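Local coordinates for cadherin-related family member 2 (Mus musculus, PDB 5CYX), which probably forms calcium-dependent adhesive complexes with CDHR5 on adjacent microvilli and so controls microvillar packing at the apical surface of epithelial cells, at residues S49-N54 with G58-A63; R159-E162 with I166-N169; P267-I272 with R286-L291. All coordinates share one frame; numbering follows the deposited sequence. Where two conformers were deposited one is given.

Contact 1: residues S49-N54 with G58-A63; sequences SYFSVN and GEVKLA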
loop_
_atom_site.group_PDB
_atom_site.type_symbol
_atom_site.label_atom_id
_atom_site.label_comp_id
_atom_site.label_asym_id
_atom_site.label_seq_id
_atom_site.Cartn_x
_atom_site.Cartn_y
_atom_site.Cartn_z
ATOM N N SER A 49 -22.824 18.177 42.373
ATOM C CA SER A 49 -21.805 17.339 43.029
ATOM C C SER A 49 -20.457 17.330 42.313
ATOM O O SER A 49 -19.498 16.802 42.825
ATOM C CB SER A 49 -22.311 15.898 43.172
ATOM O OG SER A 49 -22.522 15.335 41.891
ATOM N N TYR A 50 -20.382 17.900 41.117
ATOM C CA TYR A 50 -19.111 18.107 40.477
ATOM C C TYR A 50 -18.256 19.142 41.187
ATOM O O TYR A 50 -17.034 19.165 40.978
ATOM C CB TYR A 50 -19.294 18.575 39.015
ATOM C CG TYR A 50 -19.547 17.464 38.053
ATOM C CD1 TYR A 50 -18.509 16.664 37.605
ATOM C CD2 TYR A 50 -20.827 17.195 37.596
ATOM C CE1 TYR A 50 -18.729 15.627 36.705
ATOM C CE2 TYR A 50 -21.064 16.165 36.699
ATOM C CZ TYR A 50 -20.005 15.392 36.247
ATOM O OH TYR A 50 -20.235 14.395 35.327
ATOM N N PHE A 51 -18.872 20.026 41.974
ATOM C CA PHE A 51 -18.118 21.072 42.652
ATOM C C PHE A 51 -18.386 21.173 44.132
ATOM O O PHE A 51 -19.406 20.715 44.620
ATOM C CB PHE A 51 -18.400 22.390 42.006
ATOM C CG PHE A 51 -18.090 22.403 40.531
ATOM C CD1 PHE A 51 -16.774 22.371 40.094
ATOM C CD2 PHE A 51 -19.121 22.389 39.581
ATOM C CE1 PHE A 51 -16.472 22.373 38.731
ATOM C CE2 PHE A 51 -18.835 22.374 38.226
ATOM C CZ PHE A 51 -17.497 22.377 37.794
ATOM N N SER A 52 -17.414 21.753 44.823
ATOM C CA SER A 52 -17.468 22.041 46.237
ATOM C C SER A 52 -17.162 23.517 46.343
ATOM O O SER A 52 -16.077 23.938 45.952
ATOM C CB SER A 52 -16.381 21.250 46.946
ATOM O OG SER A 52 -16.135 21.762 48.244
ATOM N N VAL A 53 -18.105 24.300 46.858
ATOM C CA VAL A 53 -17.956 25.779 46.924
ATOM C C VAL A 53 -17.683 26.256 48.353
ATOM O O VAL A 53 -18.336 25.823 49.298
ATOM C CB VAL A 53 -19.238 26.473 46.468
ATOM C CG1 VAL A 53 -19.068 27.987 46.483
ATOM C CG2 VAL A 53 -19.628 25.993 45.078
ATOM N N ASN A 54 -16.729 27.158 48.517
ATOM C CA ASN A 54 -16.598 27.849 49.788
ATOM C C ASN A 54 -17.570 29.051 49.749
ATOM O O ASN A 54 -17.405 30.004 48.961
ATOM C CB ASN A 54 -15.153 28.248 50.048
ATOM C CG ASN A 54 -14.976 28.923 51.392
ATOM O OD1 ASN A 54 -15.764 29.806 51.771
ATOM N ND2 ASN A 54 -13.939 28.540 52.108
ATOM N N GLY A 58 -15.802 32.144 47.852
ATOM C CA GLY A 58 -16.071 31.930 46.421
ATOM C C GLY A 58 -15.181 30.880 45.763
ATOM O O GLY A 58 -15.314 30.604 44.563
ATOM N N GLU A 59 -14.270 30.306 46.542
ATOM C CA GLU A 59 -13.383 29.256 46.072
ATOM C C GLU A 59 -14.211 28.042 45.634
ATOM O O GLU A 59 -14.976 27.504 46.421
ATOM C CB GLU A 59 -12.437 28.828 47.210
ATOM C CG GLU A 59 -11.309 27.923 46.779
ATOM C CD GLU A 59 -10.587 27.305 47.964
ATOM O OE1 GLU A 59 -11.163 26.428 48.671
ATOM O OE2 GLU A 59 -9.449 27.699 48.196
ATOM N N VAL A 60 -14.041 27.614 44.388
ATOM C CA VAL A 60 -14.702 26.429 43.874
ATOM C C VAL A 60 -13.708 25.387 43.452
ATOM O O VAL A 60 -12.987 25.573 42.480
ATOM C CB VAL A 60 -15.630 26.707 42.672
ATOM C CG1 VAL A 60 -16.353 25.430 42.260
ATOM C CG2 VAL A 60 -16.606 27.817 43.000
ATOM N N LYS A 61 -13.716 24.277 44.171
ATOM C CA LYS A 61 -12.917 23.100 43.846
ATOM C C LYS A 61 -13.714 22.056 43.091
ATOM O O LYS A 61 -14.932 21.933 43.297
ATOM C CB LYS A 61 -12.406 22.441 45.132
ATOM C CG LYS A 61 -11.409 23.284 45.877
ATOM C CD LYS A 61 -10.862 22.519 47.062
ATOM C CE LYS A 61 -9.885 23.355 47.885
ATOM N NZ LYS A 61 -9.630 22.634 49.169
ATOM N N LEU A 62 -13.011 21.289 42.262
ATOM C CA LEU A 62 -13.613 20.216 41.541
ATOM C C LEU A 62 -13.878 19.094 42.568
ATOM O O LEU A 62 -12.968 18.733 43.288
ATOM C CB LEU A 62 -12.695 19.702 40.468
ATOM C CG LEU A 62 -13.275 18.562 39.627
ATOM C CD1 LEU A 62 -14.392 19.048 38.702
ATOM C CD2 LEU A 62 -12.148 17.894 38.844
ATOM N N ALA A 63 -15.092 18.559 42.635
ATOM C CA ALA A 63 -15.414 17.527 43.711
ATOM C C ALA A 63 -15.676 16.114 43.189
ATOM O O ALA A 63 -15.926 15.176 43.963
ATOM C CB ALA A 63 -16.596 17.999 44.534
#

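Contact 2: residues R159-E162 with I166-N169; sequences RILE and IVLN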
loop_
_atom_site.group_PDB
_atom_site.type_symbol
_atom_site.label_atom_id
_atom_site.label_comp_id
_atom_site.label_asym_id
_atom_site.label_seq_id
_atom_site.Cartn_x
_atom_site.Cartn_y
_atom_site.Cartn_z
ATOM N N ARG A 159 4.849 -5.401 5.974
ATOM C CA ARG A 159 4.742 -4.001 6.303
ATOM C C ARG A 159 3.303 -3.669 6.653
ATOM O O ARG A 159 2.405 -4.317 6.172
ATOM C CB ARG A 159 5.210 -3.170 5.132
ATOM C CG ARG A 159 4.459 -3.394 3.796
ATOM C CD ARG A 159 5.204 -2.595 2.689
ATOM N NE ARG A 159 4.638 -2.745 1.341
ATOM C CZ ARG A 159 3.489 -2.191 0.905
ATOM N NH1 ARG A 159 2.722 -1.472 1.717
ATOM N NH2 ARG A 159 3.091 -2.366 -0.357
ATOM N N ILE A 160 3.089 -2.615 7.411
ATOM C CA ILE A 160 1.781 -2.341 7.916
ATOM C C ILE A 160 1.311 -0.967 7.501
ATOM O O ILE A 160 2.091 -0.020 7.416
ATOM C CB ILE A 160 1.707 -2.553 9.455
ATOM C CG1 ILE A 160 0.258 -2.712 9.857
ATOM C CG2 ILE A 160 2.398 -1.399 10.190
ATOM C CD1 ILE A 160 0.067 -3.563 11.113
ATOM N N LEU A 161 0.046 -0.889 7.182
ATOM C CA LEU A 161 -0.586 0.350 6.677
ATOM C C LEU A 161 -1.301 1.042 7.823
ATOM O O LEU A 161 -1.658 0.422 8.849
ATOM C CB LEU A 161 -1.635 0.022 5.591
ATOM C CG LEU A 161 -1.201 -0.649 4.295
ATOM C CD1 LEU A 161 -2.436 -0.936 3.426
ATOM C CD2 LEU A 161 -0.220 0.233 3.533
ATOM N N GLU A 162 -1.605 2.302 7.610
ATOM C CA GLU A 162 -2.340 3.116 8.569
ATOM C C GLU A 162 -3.709 2.511 8.992
ATOM O O GLU A 162 -4.130 2.726 10.095
ATOM C CB GLU A 162 -2.520 4.521 7.979
ATOM C CG GLU A 162 -1.195 5.286 7.867
ATOM C CD GLU A 162 -0.943 6.157 9.079
ATOM O OE1 GLU A 162 -1.846 6.969 9.371
ATOM O OE2 GLU A 162 0.120 6.030 9.745
ATOM N N ILE A 166 -1.674 -5.596 7.250
ATOM C CA ILE A 166 -0.318 -6.079 7.083
ATOM C C ILE A 166 -0.252 -6.555 5.631
ATOM O O ILE A 166 -1.085 -7.384 5.191
ATOM C CB ILE A 166 -0.044 -7.269 8.059
ATOM C CG1 ILE A 166 -0.210 -6.781 9.490
ATOM C CG2 ILE A 166 1.340 -7.899 7.859
ATOM C CD1 ILE A 166 -0.102 -7.914 10.514
ATOM N N VAL A 167 0.680 -5.971 4.888
ATOM C CA VAL A 167 0.873 -6.263 3.475
ATOM C C VAL A 167 2.160 -7.021 3.270
ATOM O O VAL A 167 3.206 -6.610 3.811
ATOM C CB VAL A 167 0.923 -4.971 2.634
ATOM C CG1 VAL A 167 1.283 -5.313 1.218
ATOM C CG2 VAL A 167 -0.451 -4.302 2.681
ATOM N N LEU A 168 2.113 -8.022 2.409
ATOM C CA LEU A 168 3.285 -8.721 1.980
ATOM C C LEU A 168 4.147 -7.872 1.058
ATOM O O LEU A 168 3.625 -7.377 0.024
ATOM C CB LEU A 168 2.884 -9.945 1.243
ATOM C CG LEU A 168 4.031 -10.866 0.901
ATOM C CD1 LEU A 168 4.584 -11.602 2.136
ATOM C CD2 LEU A 168 3.586 -11.816 -0.186
ATOM N N ASN A 169 5.424 -7.731 1.438
ATOM C CA ASN A 169 6.406 -6.894 0.756
ATOM C C ASN A 169 7.527 -7.610 0.017
ATOM O O ASN A 169 8.258 -6.982 -0.691
ATOM C CB ASN A 169 6.992 -5.914 1.787
ATOM C CG ASN A 169 7.854 -4.885 1.176
ATOM O OD1 ASN A 169 7.380 -3.976 0.407
ATOM N ND2 ASN A 169 9.170 -4.983 1.474
#

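Contact 3: residues P267-I272 with R286-L291; sequences PGWFDI and REQLLL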
loop_
_atom_site.group_PDB
_atom_site.type_symbol
_atom_site.label_atom_id
_atom_site.label_comp_id
_atom_site.label_asym_id
_atom_site.label_seq_id
_atom_site.Cartn_x
_atom_site.Cartn_y
_atom_site.Cartn_z
ATOM N N PRO A 267 18.731 -49.506 -25.819
ATOM C CA PRO A 267 17.297 -49.455 -25.564
ATOM C C PRO A 267 16.714 -50.856 -25.368
ATOM O O PRO A 267 17.119 -51.795 -26.057
ATOM C CB PRO A 267 16.737 -48.815 -26.834
ATOM C CG PRO A 267 17.852 -47.966 -27.362
ATOM C CD PRO A 267 19.131 -48.630 -26.942
ATOM N N GLY A 268 15.806 -50.992 -24.401
ATOM C CA GLY A 268 15.171 -52.252 -24.094
ATOM C C GLY A 268 15.857 -53.110 -23.045
ATOM O O GLY A 268 15.198 -53.945 -22.429
ATOM N N TRP A 269 17.172 -52.970 -22.832
ATOM C CA TRP A 269 17.841 -53.924 -21.937
ATOM C C TRP A 269 17.393 -53.769 -20.491
ATOM O O TRP A 269 17.261 -54.773 -19.784
ATOM C CB TRP A 269 19.349 -53.831 -22.033
ATOM C CG TRP A 269 19.921 -54.477 -23.244
ATOM C CD1 TRP A 269 19.274 -54.784 -24.415
ATOM C CD2 TRP A 269 21.280 -54.863 -23.417
ATOM N NE1 TRP A 269 20.154 -55.365 -25.291
ATOM C CE2 TRP A 269 21.394 -55.417 -24.708
ATOM C CE3 TRP A 269 22.416 -54.811 -22.594
ATOM C CZ2 TRP A 269 22.609 -55.920 -25.209
ATOM C CZ3 TRP A 269 23.640 -55.307 -23.096
ATOM C CH2 TRP A 269 23.717 -55.855 -24.393
ATOM N N PHE A 270 17.150 -52.524 -20.071
ATOM C CA PHE A 270 16.653 -52.221 -18.721
ATOM C C PHE A 270 15.390 -51.361 -18.695
ATOM O O PHE A 270 15.196 -50.524 -19.558
ATOM C CB PHE A 270 17.739 -51.508 -17.929
ATOM C CG PHE A 270 19.021 -52.249 -17.894
ATOM C CD1 PHE A 270 19.194 -53.319 -17.016
ATOM C CD2 PHE A 270 20.069 -51.901 -18.764
ATOM C CE1 PHE A 270 20.394 -54.027 -17.001
ATOM C CE2 PHE A 270 21.248 -52.610 -18.756
ATOM C CZ PHE A 270 21.416 -53.665 -17.873
ATOM N N ASP A 271 14.553 -51.565 -17.686
ATOM C CA ASP A 271 13.420 -50.658 -17.387
ATOM C C ASP A 271 13.398 -50.403 -15.862
ATOM O O ASP A 271 14.295 -50.860 -15.137
ATOM C CB ASP A 271 12.083 -51.218 -17.943
ATOM C CG ASP A 271 11.050 -50.118 -18.308
ATOM O OD1 ASP A 271 11.256 -48.939 -18.004
ATOM O OD2 ASP A 271 9.963 -50.431 -18.882
ATOM N N ILE A 272 12.426 -49.623 -15.393
ATOM C CA ILE A 272 12.330 -49.241 -13.980
ATOM C C ILE A 272 10.862 -49.239 -13.499
ATOM O O ILE A 272 9.982 -48.905 -14.273
ATOM C CB ILE A 272 12.995 -47.873 -13.763
ATOM C CG1 ILE A 272 13.139 -47.584 -12.278
ATOM C CG2 ILE A 272 12.230 -46.747 -14.480
ATOM C CD1 ILE A 272 14.112 -46.457 -11.997
ATOM N N ARG A 286 27.217 -59.402 -22.731
ATOM C CA ARG A 286 28.527 -58.836 -22.340
ATOM C C ARG A 286 29.449 -58.567 -23.539
ATOM O O ARG A 286 30.184 -57.576 -23.546
ATOM C CB ARG A 286 29.219 -59.783 -21.339
ATOM C CG ARG A 286 30.522 -59.285 -20.720
ATOM C CD ARG A 286 31.474 -60.433 -20.356
ATOM N NE ARG A 286 31.013 -61.208 -19.194
ATOM C CZ ARG A 286 31.553 -62.356 -18.763
ATOM N NH1 ARG A 286 31.040 -62.977 -17.695
ATOM N NH2 ARG A 286 32.611 -62.893 -19.374
ATOM N N GLU A 287 29.385 -59.447 -24.543
ATOM C CA GLU A 287 30.255 -59.385 -25.735
ATOM C C GLU A 287 29.998 -58.170 -26.627
ATOM O O GLU A 287 30.951 -57.577 -27.142
ATOM C CB GLU A 287 30.174 -60.684 -26.566
ATOM C CG GLU A 287 31.118 -61.790 -26.096
ATOM C CD GLU A 287 30.940 -62.139 -24.625
ATOM O OE1 GLU A 287 31.761 -61.679 -23.796
ATOM O OE2 GLU A 287 29.962 -62.849 -24.296
ATOM N N GLN A 288 28.732 -57.793 -26.798
ATOM C CA GLN A 288 28.390 -56.561 -27.534
ATOM C C GLN A 288 28.929 -55.270 -26.904
ATOM O O GLN A 288 29.079 -54.261 -27.599
ATOM C CB GLN A 288 26.874 -56.423 -27.730
ATOM C CG GLN A 288 26.358 -57.021 -29.034
ATOM C CD GLN A 288 24.934 -56.610 -29.380
ATOM O OE1 GLN A 288 24.551 -56.649 -30.544
ATOM N NE2 GLN A 288 24.144 -56.221 -28.381
ATOM N N LEU A 289 29.213 -55.302 -25.601
ATOM C CA LEU A 289 29.718 -54.135 -24.874
ATOM C C LEU A 289 31.236 -54.094 -24.671
ATOM O O LEU A 289 31.717 -53.270 -23.888
ATOM C CB LEU A 289 29.043 -54.066 -23.505
ATOM C CG LEU A 289 27.517 -54.098 -23.484
ATOM C CD1 LEU A 289 27.098 -54.024 -22.033
ATOM C CD2 LEU A 289 26.921 -52.954 -24.290
ATOM N N LEU A 290 31.986 -54.959 -25.362
ATOM C CA LEU A 290 33.465 -54.956 -25.253
ATOM C C LEU A 290 34.105 -53.639 -25.737
ATOM O O LEU A 290 35.159 -53.227 -25.233
ATOM C CB LEU A 290 34.078 -56.178 -25.967
ATOM C CG LEU A 290 33.930 -57.489 -25.165
ATOM C CD1 LEU A 290 33.904 -58.743 -26.034
ATOM C CD2 LEU A 290 35.044 -57.589 -24.127
ATOM N N LEU A 291 33.436 -52.970 -26.676
ATOM C CA LEU A 291 33.845 -51.642 -27.149
ATOM C C LEU A 291 33.568 -50.553 -26.095
ATOM O O LEU A 291 34.405 -49.674 -25.896
ATOM C CB LEU A 291 33.155 -51.300 -28.488
ATOM C CG LEU A 291 33.538 -52.123 -29.745
ATOM C CD1 LEU A 291 32.942 -53.534 -29.752
ATOM C CD2 LEU A 291 33.146 -51.393 -31.027
#

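Contact 1: residues S49-N54 with G58-A63
Residues Phe51 to Val53 and Val60 to Leu62 pair as the antiparallel strands of a beta hairpin in the first cadherin repeat, a Greek-key beta-sandwich. Strand 51-53 is an edge strand of a three-stranded sheet, and strand 59-62 lies between it and strand 25-30. Ser52 and Lys61 form a hydrogen-bonded pair: Ser52 N reaches Lys61 O at 2.9 Å and Lys61 N returns to Ser52 O at 3.0 Å. Val53 and Val60 follow as a non-hydrogen-bonded pair. Their side chains run side by side, CG2 of Val53 lying 4.1 Å from CG2 of Val60, and both pack on Ile43 of the facing sheet. Ser52 and Lys61 send their side chains to the other side.

Phe51 and Val60 share the apolar packing. With CG beside its own backbone N (chi1 -57°), the Phe51 ring goes into the sandwich among Ile43, Phe74 and Ile76. Val60 CG1 sits 3.7 Å from Phe51 CB, Leu62 CD1 meets ring atom CE1 obliquely, and Lys61 O lies in plane at the ring edge. Tyr50, whose ring stacks with Phe74, gives its carbonyl O to Ala63 N in a bond of 2.6 Å.

At the turn, Asn54 N binds Glu59 O at 2.8 Å. Gly58 sits at positive phi, where a side chain would collide with the carbonyl O before it. Asn54 CG stands anti to the backbone N (chi1 -178°), which brings OD1 round to Asn56 N and Thr57 N in an Asx turn; Asn54 O itself accepts Gly58 N at 2.9 Å.

Contact 2: residues R159-E162 with I166-N169
Arg159 and Val167 face each other as the hydrogen-bonded pair of a beta hairpin in the second cadherin repeat, strand 158-160 being an edge strand of its sheet. Their side chains rise together on the same face. Arg159 CG stands between its own backbone N and carbonyl carbon (chi1 58°); from there the chain runs extended to NE, and the guanidinium lays one face over Val167, with CG1 of Val167 3.8 Å above its centre. Asn169 comes in at the guanidinium edge, crossing Arg159 with its amide plane turned 78° from the guanidinium. Arg159 NE gives OD1 of Asn169 a bent bond of 3.1 Å, the donor above the amide plane. NH2 reaches Gly121 O of the third subunit, whose Val123 N also binds Asn169 OD1, so in this assembly the face also meets a neighbouring copy; Asn169 ND2 holds Asn156 O. With an alanine here, Val167 CG1 would lose the guanidinium over it, and the bonds to Asn169 and to Gly121 O of the neighbouring subunit would probably go. On the opposite face Ile160 and Ile166 point into the sandwich, where Leu185 touches both, and meet obliquely, CD1 of Ile160 lying 3.6 Å from CG1 of Ile166.

Contact 3: residues P267-I272 with R286-L291
Trp269 and the pair Gln288 and Leu289 make this small contact through side chains alone, with no hydrogen bond across it. Trp269 keeps CG beside its own backbone N (chi1 -77°), and the indole reaches out with its six-membered ring leading. Gln288, extended beyond CG, brings its amide up to the ring edge: NE2 of Gln288 lies 3.5 Å from CZ2 of Trp269, near the ring plane, and the amide is only 15° from coplanar with the indole. Leu289 slides past the indole in the opposite direction. Its CG also lies beside its own N (chi1 -53°), and CD1 of Leu289 approaches CZ3 of Trp269 to 3.8 Å, obliquely.

In the beta-sandwich of the third cadherin repeat, Trp269 directly precedes edge strand 270-272, whereas Gln288 and Leu289 belong to the long loop that crosses from strand 277-280 to strand 295-304 of the other sheet. The buried Leu289 also rests on Val296 and Val324, and Leu284 of the same loop touches Trp269. After three residues with helical backbone angles, Leu289 N bonds to Arg286 O at 3.2 Å, and Arg286 NE forms a salt bridge with Glu233.

Contacts 1, 2 and 3 follow one another along the chain, one in each of the three cadherin repeats of this fragment, and none touches another. Centre to centre, contact 1 lies about 51 Å from contact 2 and contact 2 about 61 Å from contact 3, while contacts 1 and 3 are about 110 Å apart on opposite sides of the chain's centre, as expected of a rod of repeats with calcium ions at the junctions. Contacts 1 and 2 are equivalent hairpins, each the last two strands of its three-stranded sheet. Contact 3 instead joins an edge strand's approach to an intersheet loop. Each lies within one repeat; other subunits meet contact 2 extensively, contact 1 at one residue.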